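Local coordinates for protein Pre-mRNA splicing factor PRP8 (Cyanidioschyzon merolae, PDB 6NQI) that probably contributes, as part of Prp8, to binding snRNAs and pre-mRNA introns in the spliceosome, this chain being the RNase H-like domain of Prp8, at residues 156-161 with 206-211. Numbering follows the deposited sequence.
Sequences SARFLL and RLELEL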
# COMPACT_ATOMS: atom_id res chain seq x y z
N SER A 156 2.08 7.54 -11.45
CA SER A 156 2.84 7.26 -10.24
C SER A 156 3.01 8.52 -9.40
O SER A 156 2.74 8.53 -8.19
CB SER A 156 4.20 6.69 -10.65
OG SER A 156 5.12 6.65 -9.58
N ALA A 157 3.45 9.61 -10.04
CA ALA A 157 3.68 10.87 -9.34
C ALA A 157 2.39 11.42 -8.76
O ALA A 157 2.39 12.01 -7.67
CB ALA A 157 4.34 11.87 -10.28
N ARG A 158 1.28 11.26 -9.48
CA ARG A 158 -0.01 11.74 -9.00
C ARG A 158 -0.42 11.01 -7.74
O ARG A 158 -0.85 11.61 -6.75
CB ARG A 158 -1.06 11.54 -10.08
CG ARG A 158 -2.38 12.18 -9.76
CD ARG A 158 -3.34 11.98 -10.91
NE ARG A 158 -2.93 12.67 -12.12
CZ ARG A 158 -3.60 12.59 -13.27
NH1 ARG A 158 -4.68 11.84 -13.35
NH2 ARG A 158 -3.17 13.25 -14.34
N PHE A 159 -0.31 9.68 -7.77
CA PHE A 159 -0.57 8.86 -6.60
C PHE A 159 0.30 9.32 -5.43
O PHE A 159 -0.19 9.48 -4.31
CB PHE A 159 -0.31 7.41 -6.97
CG PHE A 159 -0.66 6.42 -5.92
CD1 PHE A 159 -1.94 5.88 -5.87
CD2 PHE A 159 0.29 5.97 -5.02
CE1 PHE A 159 -2.27 4.95 -4.92
CE2 PHE A 159 -0.05 5.03 -4.06
CZ PHE A 159 -1.32 4.52 -4.02
N LEU A 160 1.58 9.58 -5.68
CA LEU A 160 2.47 9.99 -4.59
C LEU A 160 2.06 11.34 -4.01
O LEU A 160 2.07 11.54 -2.78
CB LEU A 160 3.92 10.01 -5.10
CG LEU A 160 5.09 9.97 -4.10
CD1 LEU A 160 4.97 8.82 -3.11
CD2 LEU A 160 6.39 9.83 -4.85
N LEU A 161 1.70 12.29 -4.88
CA LEU A 161 1.24 13.60 -4.43
C LEU A 161 -0.02 13.48 -3.59
O LEU A 161 -0.18 14.17 -2.58
CB LEU A 161 0.98 14.52 -5.63
CG LEU A 161 0.42 15.91 -5.31
CD1 LEU A 161 1.36 16.68 -4.38
CD2 LEU A 161 0.16 16.70 -6.58
N ARG A 206 -6.13 20.32 -12.57
CA ARG A 206 -6.42 21.37 -11.60
C ARG A 206 -6.21 20.88 -10.18
O ARG A 206 -5.69 21.60 -9.33
CB ARG A 206 -7.83 21.93 -11.80
CG ARG A 206 -8.06 22.49 -13.19
CD ARG A 206 -9.39 23.22 -13.27
NE ARG A 206 -9.42 24.13 -14.40
CZ ARG A 206 -10.38 25.04 -14.60
NH1 ARG A 206 -11.37 25.15 -13.73
NH2 ARG A 206 -10.33 25.84 -15.65
N LEU A 207 -6.62 19.64 -9.91
CA LEU A 207 -6.44 19.06 -8.59
C LEU A 207 -4.96 18.95 -8.24
O LEU A 207 -4.55 19.32 -7.13
CB LEU A 207 -7.09 17.68 -8.56
CG LEU A 207 -8.24 17.50 -7.59
CD1 LEU A 207 -8.98 16.23 -7.95
CD2 LEU A 207 -7.65 17.44 -6.20
N GLU A 208 -4.15 18.44 -9.18
CA GLU A 208 -2.71 18.38 -8.98
C GLU A 208 -2.15 19.74 -8.61
O GLU A 208 -1.33 19.87 -7.69
CB GLU A 208 -2.01 17.85 -10.24
CG GLU A 208 -1.69 16.36 -10.23
CD GLU A 208 -1.01 15.88 -11.53
OE1 GLU A 208 -0.38 16.71 -12.23
OE2 GLU A 208 -1.11 14.67 -11.83
N LEU A 209 -2.59 20.78 -9.32
CA LEU A 209 -2.13 22.13 -9.00
C LEU A 209 -2.55 22.53 -7.59
O LEU A 209 -1.74 23.06 -6.81
CB LEU A 209 -2.66 23.12 -10.05
CG LEU A 209 -1.95 23.17 -11.41
CD1 LEU A 209 -2.75 23.97 -12.44
CD2 LEU A 209 -0.54 23.71 -11.29
N GLU A 210 -3.81 22.26 -7.22
CA GLU A 210 -4.33 22.71 -5.93
C GLU A 210 -3.71 21.97 -4.74
O GLU A 210 -3.67 22.52 -3.64
CB GLU A 210 -5.86 22.58 -5.93
CG GLU A 210 -6.60 23.02 -4.64
CD GLU A 210 -6.87 24.53 -4.52
OE1 GLU A 210 -7.02 25.20 -5.56
OE2 GLU A 210 -6.97 25.02 -3.37
N LEU A 211 -3.19 20.75 -4.93
CA LEU A 211 -2.71 19.91 -3.84
C LEU A 211 -1.26 20.19 -3.43
O LEU A 211 -0.56 19.28 -2.97
CB LEU A 211 -2.87 18.43 -4.20
CG LEU A 211 -4.29 17.84 -4.23
CD1 LEU A 211 -4.26 16.43 -4.74
CD2 LEU A 211 -4.88 17.83 -2.83
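R158 and E208 form a salt bridge between helix 152-168 and the last turns of helix 201-210. The two side chains meet at about a right angle, and R158 NE donates to E208 OE2 over 2.7 Å. The acceptor lies at the guanidinium edge, in its plane, while the N-H arrives on the anti side of the carboxylate, 28° out of that plane. R158 is the buried partner: its NH2 makes a second salt bridge with E201, and W146 adds a cation-pi contact, which together probably limit the rotation of the guanidinium.

One helical turn on, L161 packs against the backbone at the end of the partner helix. L161 swings CG away from its own backbone N (chi1 177°), and its methyls reach across, CD2 to 3.7 Å from E208 O and CD1 to 3.5 Å from L211 O. L211, the first residue to leave the helix, is buried, its CB 4.2 Å from L161 CD2. Toward the outside the contact slackens: L161 and E208 remain partly exposed.

L211 also packs on L162, A165 and V173, joining helix 201-210 to helices 152-168 and 170-176 of the RNase H-like domain, while F159 meets W31 of strand 24-32 in its mixed sheet.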